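Long-range contacts in uncharacterized protein (Bacteroides ovatus CL02T12C04, PDB 6PTM), which probably hydrolyses carrageenan chains from one end, as an exo-carrageenase of glycoside hydrolase family 42: residues K50-L54 with M128-I132; I66-E71 with E134-M139; Y84-E89 with L116-R121; E123-M127 with P534-N538; W507-R511 with Y526-H532. All coordinates share one frame; numbering follows the deposited sequence.

Interaction 1 (K50-L54 with M128-I132)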
# COMPACT_ATOMS: atom_id res chain seq x y z
N LYS A 50 14.19 -16.92 30.68
CA LYS A 50 13.92 -17.42 29.29
C LYS A 50 14.85 -16.78 28.27
O LYS A 50 15.31 -17.48 27.34
CB LYS A 50 12.46 -17.14 28.92
CG LYS A 50 11.45 -17.88 29.78
CD LYS A 50 11.54 -19.36 29.58
CE LYS A 50 10.51 -20.06 30.43
NZ LYS A 50 10.24 -21.41 29.91
N ILE A 51 15.14 -15.48 28.44
CA ILE A 51 16.06 -14.75 27.54
C ILE A 51 17.44 -15.40 27.62
O ILE A 51 18.06 -15.67 26.54
CB ILE A 51 16.09 -13.27 27.92
CG1 ILE A 51 14.76 -12.60 27.59
CG2 ILE A 51 17.26 -12.58 27.26
CD1 ILE A 51 14.69 -11.13 28.01
N ASN A 52 17.95 -15.61 28.84
CA ASN A 52 19.28 -16.25 29.01
C ASN A 52 19.25 -17.65 28.38
O ASN A 52 20.24 -18.05 27.81
CB ASN A 52 19.70 -16.32 30.49
CG ASN A 52 19.90 -14.95 31.12
OD1 ASN A 52 20.15 -13.95 30.44
ND2 ASN A 52 19.79 -14.89 32.44
N GLU A 53 18.14 -18.36 28.49
CA GLU A 53 18.02 -19.75 27.97
C GLU A 53 18.13 -19.68 26.44
O GLU A 53 18.99 -20.40 25.86
CB GLU A 53 16.72 -20.36 28.48
CG GLU A 53 16.65 -21.88 28.35
CD GLU A 53 15.28 -22.48 28.60
OE1 GLU A 53 14.53 -21.91 29.39
OE2 GLU A 53 14.95 -23.52 27.98
N LEU A 54 17.33 -18.82 25.79
CA LEU A 54 17.39 -18.65 24.32
C LEU A 54 18.79 -18.23 23.89
O LEU A 54 19.25 -18.77 22.88
CB LEU A 54 16.36 -17.64 23.81
CG LEU A 54 16.35 -17.53 22.28
CD1 LEU A 54 16.13 -18.89 21.63
CD2 LEU A 54 15.31 -16.52 21.81
N MET A 128 9.99 -16.10 23.84
CA MET A 128 11.15 -16.97 24.16
C MET A 128 10.71 -18.44 24.15
O MET A 128 11.45 -19.23 23.56
CB MET A 128 11.76 -16.60 25.51
CG MET A 128 12.31 -15.16 25.59
SD MET A 128 13.63 -14.79 24.45
CE MET A 128 12.71 -14.12 23.07
N ASN A 129 9.55 -18.80 24.70
CA ASN A 129 9.08 -20.21 24.67
C ASN A 129 8.93 -20.66 23.21
O ASN A 129 9.40 -21.75 22.90
CB ASN A 129 7.77 -20.43 25.43
CG ASN A 129 7.93 -20.40 26.94
OD1 ASN A 129 9.02 -20.59 27.45
ND2 ASN A 129 6.85 -20.11 27.67
N SER A 130 8.33 -19.86 22.31
CA SER A 130 8.19 -20.21 20.88
C SER A 130 9.57 -20.37 20.23
O SER A 130 9.76 -21.33 19.43
CB SER A 130 7.33 -19.18 20.13
OG SER A 130 6.00 -19.17 20.66
N SER A 131 10.48 -19.44 20.47
CA SER A 131 11.84 -19.43 19.88
C SER A 131 12.59 -20.68 20.35
O SER A 131 13.10 -21.38 19.49
CB SER A 131 12.60 -18.19 20.22
OG SER A 131 11.88 -17.04 19.76
N ILE A 132 12.59 -20.95 21.67
CA ILE A 132 13.30 -22.14 22.23
C ILE A 132 12.71 -23.42 21.62
O ILE A 132 13.49 -24.23 21.13
CB ILE A 132 13.26 -22.12 23.77
CG1 ILE A 132 14.06 -20.94 24.34
CG2 ILE A 132 13.74 -23.46 24.32
CD1 ILE A 132 13.75 -20.61 25.78

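Interaction 2 (I66-E71 with E134-M139)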
# COMPACT_ATOMS: atom_id res chain seq x y z
N ILE A 66 23.64 -23.88 12.16
CA ILE A 66 22.23 -23.43 11.93
C ILE A 66 22.23 -21.89 11.80
O ILE A 66 22.81 -21.22 12.65
CB ILE A 66 21.32 -23.94 13.07
CG1 ILE A 66 21.20 -25.47 13.04
CG2 ILE A 66 19.94 -23.29 12.98
CD1 ILE A 66 20.61 -26.08 14.30
N ASN A 67 21.51 -21.37 10.80
CA ASN A 67 21.24 -19.91 10.67
C ASN A 67 20.23 -19.50 11.76
O ASN A 67 18.99 -19.76 11.58
CB ASN A 67 20.68 -19.56 9.28
CG ASN A 67 20.57 -18.06 9.08
OD1 ASN A 67 20.57 -17.32 10.08
ND2 ASN A 67 20.49 -17.60 7.84
N THR A 68 20.70 -18.83 12.82
CA THR A 68 19.87 -18.45 13.99
C THR A 68 19.37 -17.00 13.85
O THR A 68 19.03 -16.39 14.87
CB THR A 68 20.63 -18.57 15.32
OG1 THR A 68 21.88 -17.90 15.20
CG2 THR A 68 20.87 -20.00 15.72
N LEU A 69 19.33 -16.44 12.64
CA LEU A 69 18.85 -15.04 12.45
C LEU A 69 17.50 -14.83 13.14
O LEU A 69 17.31 -13.82 13.83
CB LEU A 69 18.79 -14.69 10.96
CG LEU A 69 18.22 -13.32 10.62
CD1 LEU A 69 19.07 -12.20 11.23
CD2 LEU A 69 18.13 -13.16 9.11
N LYS A 70 16.56 -15.76 12.96
CA LYS A 70 15.18 -15.59 13.46
C LYS A 70 15.22 -15.43 14.99
O LYS A 70 14.68 -14.46 15.48
CB LYS A 70 14.36 -16.78 12.98
CG LYS A 70 12.90 -16.75 13.35
CD LYS A 70 12.15 -17.89 12.71
CE LYS A 70 10.72 -17.94 13.21
NZ LYS A 70 9.93 -18.93 12.45
N GLU A 71 15.89 -16.36 15.68
CA GLU A 71 15.96 -16.38 17.17
C GLU A 71 16.77 -15.18 17.67
O GLU A 71 16.39 -14.60 18.72
CB GLU A 71 16.49 -17.73 17.64
CG GLU A 71 15.52 -18.88 17.44
CD GLU A 71 15.54 -19.46 16.04
OE1 GLU A 71 16.52 -19.18 15.30
OE2 GLU A 71 14.58 -20.19 15.69
N GLU A 134 11.04 -23.85 18.78
CA GLU A 134 11.34 -23.94 17.34
C GLU A 134 12.80 -24.36 17.15
O GLU A 134 13.06 -25.32 16.41
CB GLU A 134 11.07 -22.64 16.58
CG GLU A 134 11.35 -22.82 15.09
CD GLU A 134 10.93 -21.68 14.18
OE1 GLU A 134 10.36 -20.72 14.70
OE2 GLU A 134 11.23 -21.73 12.95
N LEU A 135 13.74 -23.64 17.76
CA LEU A 135 15.18 -23.92 17.53
C LEU A 135 15.54 -25.35 18.00
O LEU A 135 16.35 -25.99 17.29
CB LEU A 135 16.00 -22.85 18.23
CG LEU A 135 17.49 -22.82 17.88
CD1 LEU A 135 17.72 -22.80 16.38
CD2 LEU A 135 18.16 -21.62 18.55
N GLU A 136 15.00 -25.83 19.11
CA GLU A 136 15.28 -27.21 19.59
C GLU A 136 14.80 -28.22 18.53
O GLU A 136 15.54 -29.17 18.28
CB GLU A 136 14.65 -27.45 20.95
CG GLU A 136 15.29 -26.61 22.05
CD GLU A 136 16.11 -27.40 23.05
OE1 GLU A 136 16.78 -28.38 22.63
OE2 GLU A 136 16.08 -27.02 24.24
N ALA A 137 13.65 -27.99 17.89
CA ALA A 137 13.14 -28.84 16.80
C ALA A 137 14.07 -28.76 15.59
O ALA A 137 14.29 -29.79 14.93
CB ALA A 137 11.72 -28.43 16.45
N VAL A 138 14.52 -27.55 15.25
CA VAL A 138 15.47 -27.36 14.12
C VAL A 138 16.77 -28.11 14.45
O VAL A 138 17.28 -28.81 13.57
CB VAL A 138 15.73 -25.88 13.82
CG1 VAL A 138 16.87 -25.74 12.84
CG2 VAL A 138 14.47 -25.18 13.30
N MET A 139 17.28 -28.01 15.67
CA MET A 139 18.57 -28.67 16.02
C MET A 139 18.41 -30.19 15.95
O MET A 139 19.36 -30.84 15.59
CB MET A 139 19.06 -28.24 17.40
CG MET A 139 19.41 -26.78 17.42
SD MET A 139 19.43 -26.14 19.09
CE MET A 139 20.98 -26.87 19.62
O HOH W 1 12.01 -19.47 16.40

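Interaction 3 (Y84-E89 with L116-R121)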
# COMPACT_ATOMS: atom_id res chain seq x y z
N TYR A 84 12.21 -1.39 27.92
CA TYR A 84 10.98 -0.59 27.75
C TYR A 84 10.01 -0.88 28.90
O TYR A 84 9.41 0.08 29.43
CB TYR A 84 10.35 -0.85 26.38
CG TYR A 84 11.13 -0.32 25.20
CD1 TYR A 84 12.29 0.43 25.35
CD2 TYR A 84 10.68 -0.54 23.91
CE1 TYR A 84 12.98 0.93 24.26
CE2 TYR A 84 11.36 -0.06 22.80
CZ TYR A 84 12.50 0.70 22.97
OH TYR A 84 13.16 1.19 21.87
N ALA A 85 9.86 -2.16 29.29
CA ALA A 85 8.99 -2.57 30.39
C ALA A 85 9.50 -1.95 31.71
O ALA A 85 8.66 -1.52 32.51
CB ALA A 85 8.93 -4.07 30.50
N LYS A 86 10.81 -1.89 31.91
CA LYS A 86 11.43 -1.27 33.11
C LYS A 86 11.09 0.22 33.11
O LYS A 86 10.66 0.73 34.13
CB LYS A 86 12.95 -1.50 33.13
CG LYS A 86 13.64 -1.15 34.45
CD LYS A 86 12.87 -1.65 35.65
CE LYS A 86 13.72 -2.19 36.77
NZ LYS A 86 13.09 -3.42 37.31
N TRP A 87 11.25 0.91 31.98
CA TRP A 87 10.75 2.30 31.84
C TRP A 87 9.27 2.34 32.20
O TRP A 87 8.90 3.17 33.04
CB TRP A 87 11.00 2.88 30.46
CG TRP A 87 10.81 4.35 30.46
CD1 TRP A 87 11.74 5.29 30.76
CD2 TRP A 87 9.57 5.06 30.23
NE1 TRP A 87 11.19 6.54 30.68
CE2 TRP A 87 9.86 6.43 30.37
CE3 TRP A 87 8.27 4.67 29.91
CZ2 TRP A 87 8.89 7.42 30.19
CZ3 TRP A 87 7.32 5.64 29.70
CH2 TRP A 87 7.62 7.00 29.85
N ASP A 88 8.46 1.43 31.68
CA ASP A 88 7.00 1.50 31.92
C ASP A 88 6.75 1.37 33.44
O ASP A 88 5.91 2.09 33.99
CB ASP A 88 6.22 0.51 31.06
CG ASP A 88 6.31 0.74 29.56
OD1 ASP A 88 6.41 1.92 29.17
OD2 ASP A 88 6.28 -0.26 28.77
N GLU A 89 7.43 0.43 34.08
CA GLU A 89 7.25 0.13 35.53
C GLU A 89 7.58 1.40 36.33
O GLU A 89 6.91 1.64 37.30
CB GLU A 89 8.13 -1.05 35.91
CG GLU A 89 8.03 -1.50 37.35
CD GLU A 89 9.22 -2.35 37.75
OE1 GLU A 89 9.72 -3.14 36.92
OE2 GLU A 89 9.69 -2.19 38.87
N LEU A 116 0.71 -2.95 32.05
CA LEU A 116 1.54 -2.89 30.81
C LEU A 116 2.91 -3.55 31.00
O LEU A 116 3.30 -4.38 30.17
CB LEU A 116 1.65 -1.43 30.34
CG LEU A 116 2.63 -1.19 29.19
CD1 LEU A 116 2.18 -1.96 27.95
CD2 LEU A 116 2.77 0.30 28.88
N PRO A 117 3.69 -3.24 32.08
CA PRO A 117 5.02 -3.83 32.22
C PRO A 117 5.01 -5.36 32.24
O PRO A 117 5.79 -5.97 31.51
CB PRO A 117 5.60 -3.22 33.51
CG PRO A 117 4.76 -1.95 33.69
CD PRO A 117 3.38 -2.32 33.18
N ASP A 118 4.13 -5.98 33.02
CA ASP A 118 4.06 -7.46 33.06
C ASP A 118 3.44 -8.03 31.78
O ASP A 118 3.70 -9.20 31.50
CB ASP A 118 3.35 -7.97 34.31
CG ASP A 118 4.27 -7.91 35.52
OD1 ASP A 118 5.52 -7.71 35.35
OD2 ASP A 118 3.74 -8.05 36.60
N PHE A 119 2.61 -7.27 31.07
CA PHE A 119 2.05 -7.72 29.77
C PHE A 119 3.23 -7.86 28.79
O PHE A 119 3.45 -8.94 28.17
CB PHE A 119 0.96 -6.78 29.26
CG PHE A 119 0.66 -6.99 27.80
CD1 PHE A 119 -0.05 -8.10 27.40
CD2 PHE A 119 1.20 -6.15 26.83
CE1 PHE A 119 -0.29 -8.34 26.04
CE2 PHE A 119 0.97 -6.38 25.48
CZ PHE A 119 0.23 -7.48 25.09
N GLU A 120 4.08 -6.84 28.76
CA GLU A 120 5.29 -6.84 27.91
C GLU A 120 6.20 -7.99 28.32
O GLU A 120 6.70 -8.66 27.41
CB GLU A 120 5.98 -5.49 27.95
CG GLU A 120 5.13 -4.44 27.27
CD GLU A 120 5.67 -3.04 27.49
OE1 GLU A 120 5.91 -2.70 28.67
OE2 GLU A 120 5.86 -2.30 26.47
N ARG A 121 6.39 -8.24 29.62
CA ARG A 121 7.28 -9.34 30.05
C ARG A 121 6.62 -10.68 29.67
O ARG A 121 7.36 -11.60 29.27
CB ARG A 121 7.61 -9.18 31.54
CG ARG A 121 8.54 -8.03 31.83
CD ARG A 121 8.39 -7.55 33.27
NE ARG A 121 9.22 -6.40 33.55
CZ ARG A 121 8.95 -5.47 34.46
NH1 ARG A 121 7.85 -5.54 35.17
NH2 ARG A 121 9.76 -4.45 34.60

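Interaction 4 (E123-M127 with P534-N538)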
# COMPACT_ATOMS: atom_id res chain seq x y z
N GLU A 123 4.59 -11.24 27.14
CA GLU A 123 4.77 -11.35 25.67
C GLU A 123 6.20 -11.84 25.40
O GLU A 123 6.35 -12.70 24.55
CB GLU A 123 4.48 -10.02 24.98
CG GLU A 123 3.00 -9.70 25.02
CD GLU A 123 2.17 -10.62 24.17
OE1 GLU A 123 2.33 -10.59 22.92
OE2 GLU A 123 1.34 -11.37 24.76
N ILE A 124 7.20 -11.32 26.11
CA ILE A 124 8.61 -11.78 25.93
C ILE A 124 8.71 -13.28 26.30
O ILE A 124 9.39 -14.00 25.56
CB ILE A 124 9.55 -10.90 26.76
CG1 ILE A 124 9.59 -9.47 26.19
CG2 ILE A 124 10.93 -11.54 26.85
CD1 ILE A 124 10.26 -8.45 27.10
N ILE A 125 8.04 -13.73 27.35
CA ILE A 125 8.09 -15.15 27.84
C ILE A 125 7.48 -16.06 26.76
O ILE A 125 8.12 -17.09 26.42
CB ILE A 125 7.40 -15.29 29.21
CG1 ILE A 125 8.18 -14.58 30.32
CG2 ILE A 125 7.14 -16.77 29.56
CD1 ILE A 125 7.35 -14.27 31.57
N GLU A 126 6.33 -15.67 26.20
CA GLU A 126 5.68 -16.44 25.10
C GLU A 126 6.65 -16.52 23.92
O GLU A 126 6.84 -17.62 23.35
CB GLU A 126 4.39 -15.78 24.62
CG GLU A 126 3.36 -15.55 25.71
CD GLU A 126 2.65 -16.78 26.22
OE1 GLU A 126 2.78 -17.84 25.57
OE2 GLU A 126 1.97 -16.68 27.26
N MET A 127 7.27 -15.40 23.58
CA MET A 127 8.17 -15.29 22.41
C MET A 127 9.43 -16.13 22.63
O MET A 127 9.89 -16.80 21.69
CB MET A 127 8.52 -13.81 22.19
CG MET A 127 9.49 -13.59 21.06
SD MET A 127 9.51 -11.86 20.49
CE MET A 127 10.19 -11.06 21.95
N PRO A 534 5.96 -6.59 22.09
CA PRO A 534 7.19 -7.28 21.69
C PRO A 534 6.98 -8.34 20.59
O PRO A 534 7.83 -8.44 19.77
CB PRO A 534 7.69 -7.94 22.98
CG PRO A 534 7.05 -7.12 24.09
CD PRO A 534 5.70 -6.69 23.54
N ARG A 535 5.86 -9.06 20.60
CA ARG A 535 5.63 -10.16 19.65
C ARG A 535 5.22 -9.60 18.28
O ARG A 535 5.61 -10.22 17.27
CB ARG A 535 4.66 -11.19 20.22
CG ARG A 535 5.30 -12.13 21.23
CD ARG A 535 4.53 -13.40 21.43
NE ARG A 535 3.25 -13.17 22.04
CZ ARG A 535 2.33 -14.11 22.21
NH1 ARG A 535 1.15 -13.80 22.72
NH2 ARG A 535 2.53 -15.35 21.80
N ILE A 536 4.58 -8.43 18.22
CA ILE A 536 4.25 -7.78 16.91
C ILE A 536 5.53 -7.25 16.26
O ILE A 536 5.75 -7.49 15.07
CB ILE A 536 3.19 -6.67 17.12
CG1 ILE A 536 1.90 -7.22 17.74
CG2 ILE A 536 2.87 -5.93 15.84
CD1 ILE A 536 1.15 -8.16 16.83
N VAL A 537 6.34 -6.51 16.99
CA VAL A 537 7.63 -5.98 16.45
C VAL A 537 8.45 -7.16 15.89
O VAL A 537 8.97 -7.07 14.77
CB VAL A 537 8.37 -5.18 17.54
CG1 VAL A 537 9.81 -4.89 17.19
CG2 VAL A 537 7.63 -3.89 17.81
N ASN A 538 8.57 -8.23 16.66
CA ASN A 538 9.39 -9.39 16.24
C ASN A 538 8.74 -10.04 15.01
O ASN A 538 9.48 -10.38 14.08
CB ASN A 538 9.61 -10.39 17.38
CG ASN A 538 10.29 -11.64 16.89
OD1 ASN A 538 11.45 -11.62 16.47
ND2 ASN A 538 9.54 -12.72 16.89
O HOH W 2 3.21 -8.27 21.79

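Interaction 5 (W507-R511 with Y526-H532)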
# COMPACT_ATOMS: atom_id res chain seq x y z
N TRP A 507 4.54 2.20 10.64
CA TRP A 507 4.10 3.12 11.73
C TRP A 507 3.91 2.32 13.03
O TRP A 507 3.07 1.43 13.06
CB TRP A 507 2.81 3.84 11.34
CG TRP A 507 2.25 4.76 12.39
CD1 TRP A 507 1.31 4.44 13.33
CD2 TRP A 507 2.58 6.15 12.61
NE1 TRP A 507 1.03 5.54 14.10
CE2 TRP A 507 1.80 6.59 13.69
CE3 TRP A 507 3.47 7.06 12.01
CZ2 TRP A 507 1.83 7.91 14.15
CZ3 TRP A 507 3.50 8.37 12.46
CH2 TRP A 507 2.70 8.78 13.52
N TYR A 508 4.68 2.58 14.10
CA TYR A 508 5.83 3.48 14.18
C TYR A 508 6.64 3.17 15.45
O TYR A 508 6.13 2.58 16.39
CB TYR A 508 5.47 4.98 14.21
CG TYR A 508 4.68 5.51 15.40
CD1 TYR A 508 4.80 6.84 15.77
CD2 TYR A 508 3.76 4.72 16.08
CE1 TYR A 508 4.04 7.38 16.81
CE2 TYR A 508 3.01 5.24 17.13
CZ TYR A 508 3.14 6.57 17.49
OH TYR A 508 2.37 7.07 18.51
N TRP A 509 7.92 3.53 15.44
CA TRP A 509 8.83 3.26 16.58
C TRP A 509 9.10 4.59 17.29
O TRP A 509 10.15 5.21 17.07
CB TRP A 509 10.11 2.58 16.11
CG TRP A 509 10.97 2.00 17.19
CD1 TRP A 509 11.53 2.63 18.27
CD2 TRP A 509 11.45 0.64 17.23
NE1 TRP A 509 12.32 1.75 18.98
CE2 TRP A 509 12.30 0.53 18.36
CE3 TRP A 509 11.24 -0.48 16.40
CZ2 TRP A 509 12.93 -0.67 18.68
CZ3 TRP A 509 11.87 -1.66 16.73
CH2 TRP A 509 12.70 -1.75 17.85
N CYS A 510 8.11 5.00 18.07
CA CYS A 510 8.11 6.30 18.78
C CYS A 510 8.91 6.18 20.09
O CYS A 510 9.25 7.23 20.63
CB CYS A 510 6.69 6.77 19.05
SG CYS A 510 6.62 8.54 19.42
N ARG A 511 9.19 4.96 20.57
CA ARG A 511 10.08 4.70 21.73
C ARG A 511 11.47 5.31 21.50
O ARG A 511 12.06 5.09 20.43
CB ARG A 511 10.25 3.20 21.95
CG ARG A 511 9.03 2.50 22.53
CD ARG A 511 9.04 2.50 24.06
NE ARG A 511 8.08 1.51 24.55
CZ ARG A 511 7.78 1.30 25.83
NH1 ARG A 511 8.35 2.01 26.78
NH2 ARG A 511 6.95 0.32 26.14
N TYR A 526 -0.05 6.31 20.31
CA TYR A 526 1.09 5.65 21.01
C TYR A 526 0.63 4.43 21.82
O TYR A 526 1.19 3.34 21.60
CB TYR A 526 1.86 6.62 21.89
CG TYR A 526 3.16 6.06 22.42
CD1 TYR A 526 4.22 5.74 21.58
CD2 TYR A 526 3.34 5.88 23.79
CE1 TYR A 526 5.42 5.25 22.08
CE2 TYR A 526 4.54 5.41 24.30
CZ TYR A 526 5.58 5.09 23.45
OH TYR A 526 6.77 4.62 23.96
N ALA A 527 -0.30 4.58 22.76
CA ALA A 527 -0.60 3.48 23.71
C ALA A 527 -1.18 2.28 22.94
O ALA A 527 -2.04 2.49 22.04
CB ALA A 527 -1.50 3.97 24.82
N ALA A 528 -0.70 1.06 23.26
CA ALA A 528 -1.23 -0.22 22.73
C ALA A 528 -0.93 -0.34 21.23
O ALA A 528 -1.56 -1.18 20.54
CB ALA A 528 -2.72 -0.34 23.02
N SER A 529 -0.01 0.50 20.73
CA SER A 529 0.66 0.36 19.41
C SER A 529 1.81 -0.65 19.60
O SER A 529 2.04 -1.16 20.77
CB SER A 529 1.14 1.71 18.88
OG SER A 529 2.29 2.21 19.59
N ASN A 530 2.56 -0.88 18.52
CA ASN A 530 3.70 -1.83 18.49
C ASN A 530 4.70 -1.44 19.57
O ASN A 530 5.40 -2.34 20.03
CB ASN A 530 4.33 -1.95 17.10
CG ASN A 530 4.82 -0.64 16.54
OD1 ASN A 530 4.08 0.01 15.79
ND2 ASN A 530 6.02 -0.24 16.93
N ASN A 531 4.72 -0.16 19.97
CA ASN A 531 5.65 0.36 21.01
C ASN A 531 5.41 -0.36 22.35
O ASN A 531 6.28 -0.25 23.25
CB ASN A 531 5.55 1.87 21.13
CG ASN A 531 5.98 2.56 19.86
OD1 ASN A 531 7.20 2.73 19.63
ND2 ASN A 531 5.01 3.01 19.08
N HIS A 532 4.29 -1.09 22.48
CA HIS A 532 3.92 -1.90 23.67
C HIS A 532 3.77 -3.39 23.34
O HIS A 532 3.17 -4.13 24.18
CB HIS A 532 2.61 -1.36 24.29
CG HIS A 532 2.76 0.04 24.79
ND1 HIS A 532 1.69 0.89 24.97
CD2 HIS A 532 3.85 0.72 25.20
CE1 HIS A 532 2.13 2.04 25.45
NE2 HIS A 532 3.46 1.96 25.60

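Interaction 1 (K50-L54 with M128-I132)
Lys50 and Asn129 make the polar link between two helices that run side by side, 9.6 Å apart at the axes of these segments, their directions differing by 21°. The lysine chain turns at its second torsion (chi2 -65°) and is extended beyond it, which carries the ammonium alongside the neighbouring helix. There Lys50 NZ donates to Asn129 OD1 at 2.9 Å, arriving in the carbonyl plane on a lone pair of the amide oxygen. Lysine suits this partly exposed place because its methylenes lie over the apolar layer while its ammonium reaches the Asn129 amide. Cut back to an alanine, this position is likely to leave Asn129 OD1 without its lysine donor and the amide freer to turn.

Apolar contacts form the inner layer. Lys50 CB lies 3.5 Å from Met128 CB, and the methionine, bent at its second and third torsions, sends its sulfur between Ile51 and Leu54. Met128 SD is 3.6 Å from Leu54 CD2, the same methyl that meets Ser131 CB at 3.6 Å. Serine is small enough to admit the leucine branch, and its OG is bonded back to the carbonyl of Met127. On the outer side Ile132 CD1 reaches 3.7 Å from Glu53 CD, so the glutamate roofs the isoleucine with its chain and flat carboxyl end.

Ile51 and Met128 also touch helix 69-90, at Leu75 and Ala78 among others. With that antiparallel helix the pair completes an up-down-up three-helix bundle, in which the first and third helices are parallel neighbours.

Interaction 2 (I66-E71 with E134-M139)
Ile66 lies opposite Met139, and Glu71 opposite Leu135, each pair with CA atoms 7.6 Å apart, where the turn leading into helix 69-90 passes the last turns of helix 109-139. This is one end of a three-helix bundle. The turn is shaped by an Asx turn: Asn67 OD1 accepts from the backbone N of Leu69 at 3.0 Å, and Thr68 occupies the N-cap position.

Ile66 makes the apolar part of the contact with Val138 and Met139. Its CG2 branch faces Leu135 and Val138, while the longer branch runs to Met139, where Ile66 CD1 and Met139 CG are 3.4 Å apart, tighter than usual for two carbons. A branched side chain suits this place because its two arms spread over Leu135, Val138 and Met139, both touching Val138. Glu71 lays its bent chain against Leu135, and its carboxylate is paired with Arg145, a partner that helps an acid tolerate a buried site.

Lys70 reaches out fully extended, CG anti to the backbone N (chi1 -178°), and crosses the end of Glu134 at about a right angle. Lys70 NZ bonds Glu134 OE1 at 2.9 Å on the oxygen's syn side and OE2 more weakly. A leucine in its place would probably leave the Glu134 carboxylate without its main counter-charge, close to the like-charged Glu71.

The acids Glu71 and Glu134 stand near each other, and a water mediates between them: it donates to Glu71 OE2 at 2.8 Å and to Glu134 OE1 at 2.7 Å.

Interaction 3 (Y84-E89 with L116-R121)
Glu89 OE1 is gripped from both helices. Arg121 NH2 reaches it from across at 2.7 Å, meeting the oxygen nearly along its C-O axis, and Lys86 NZ adds a weak bond from one turn earlier. The guanidinium is also fixed from its own helix, Arg121 NH1 donating at 3.2 Å to Asp118 OD1, which lies in the guanidinium plane. The four residues form a salt-bridge network in which Glu89 lies between the two basic groups, and Lys86 has a further partner in Glu44.

Beneath this network the backbones come close: the CA atoms of Ala85 and Pro117 are 4.5 Å apart. Alanine's single methyl permits that approach, and the compact proline ring lies against the backbone, Pro117 CB 3.6 Å from Ala85 O and CG near Glu89 N. Proline, lacking an amide hydrogen, also belongs to the kink of its helix.

Asp88 and Glu120 bring their carboxylates together nearly coplanar, Asp88 OD2 2.5 Å from Glu120 OE1. Arg511 bridges both acids, and its charge probably eases their proximity.

Helices 69-90 and 109-139 run antiparallel here, at 165°. Helix 92-100 borders Asp88 and Leu116, and Arg511 belongs to the loop following strand 503-506.

Interaction 4 (E123-M127 with P534-N538)
Glu123 and Arg535 join helix 109-139 of the N-terminal three-helix bundle to helix 534-549, which follows strand 503-506 in what is consistent with the (beta/alpha)8 barrel of family 42 glycosidases. The arginine grips the carboxylate side-on with two nitrogens. Arg535 NE donates to Glu123 OE1 at 2.9 Å and almost straight (170°); the oxygen lies in the guanidinium plane but is itself met from above the carboxylate plane. Arg535 NH1 reaches Glu123 OE2 at 3.2 Å in a more bent bond. The two planes stand 62° apart, so this is a twisted version of the flat bidentate pair.

The bend of Arg535 at chi3 (-66°) swings the guanidinium back over the neighbouring helix, where Glu126 CB covers one face, 3.4 Å from Arg535 NH2. The acid end of Glu126 leads away and is bonded to Gln122, so it adds at most a more distant charge. Glu123 OE1 has another donor, a water 2.7 Å away. That water in turn accepts from Arg535 N at 3.0 Å, satisfying an amide of the first turn of helix 534-549. One oxygen therefore serves both the side chain and, through water, the backbone of the same arginine.

Below these polar groups Pro534 offers a compact apolar face to Glu123 CB and Ile124 CG1. Proline fits a first turn, where the backbone N has no acceptor within the helix and a missing amide hydrogen costs no helical bond. Met127, long and flexible, lies between the helices, its CE by Pro534 CB and its SD 3.4 Å from Asn538 CB.

Interaction 5 (W507-R511 with Y526-H532)
Arg511 runs past Asn531 in the opposite sense, and its chain can be followed atom by atom. CB lies near Asn531 OD1. The chain bends at chi2 (-89°), bringing CG beside Asn531 OD1 and the Tyr526 hydroxyl; one atom farther, Arg511 CD is 3.1 Å from Tyr526 OH. At the head, Arg511 NE donates to Asn531 O at 2.8 Å and NH2 to the same oxygen at 3.0 Å, both nearly in the guanidinium plane, a fork that fixes its rotation. The NH2 end also meets the edge of the His532 ring, which stands 80° to the guanidinium, and makes salt bridges to Asp88 and Glu120 of helices 69-90 and 109-139, while NH1 goes to Gly515 O. Arginine suits the spot because it has enough N-H groups to serve a carbonyl and these acids together.

The Asn531 side chain holds the other backbone. Its OD1 accepts from Arg511 N at 3.1 Å and more weakly from Cys510 N; its ND2 bonds Ser529 OG at 2.9 Å. Asn530 pairs with a single residue: its OD1 takes Tyr508 N at 3.1 Å on a lone pair, and its ND2 donates to Tyr508 O at 2.9 Å. Asparagine fits because one amide offers both donor and acceptor.

A cis peptide precedes Tyr508, whose ring is sandwiched between Trp507 and Cys510 CB. A non-proline cis bond after a tryptophan here recalls the end of the eighth strand in related barrel glycosidases. The loop connects strand 503-506 to helix 534-549, with helices 69-90 and 92-100 alongside and helix 109-139 against His532.

Helix 109-139 takes part in interactions 1 to 4. Near its C-terminal end interactions 1 and 2 touch, their centres 11 Å apart; toward its N-terminal end interaction 3 lies about 27 Å from interaction 2, centre to centre. Interaction 4, between them, carries the bundle onto the barrel and touches both interaction 1, through Ile51 and Ile124, and interaction 3. Interactions 3 and 5 are tied by charge: Arg511 NH2 lies 2.8 Å from Asp88 OD2 and 2.9 Å from Glu120 OE2. Interactions 4 and 5 meet where Val537 packs on Trp509. Interaction 5 follows strand 503-506, so it probably lies at the C-terminal end of the barrel strands, where glycosidases of this fold carry their active site.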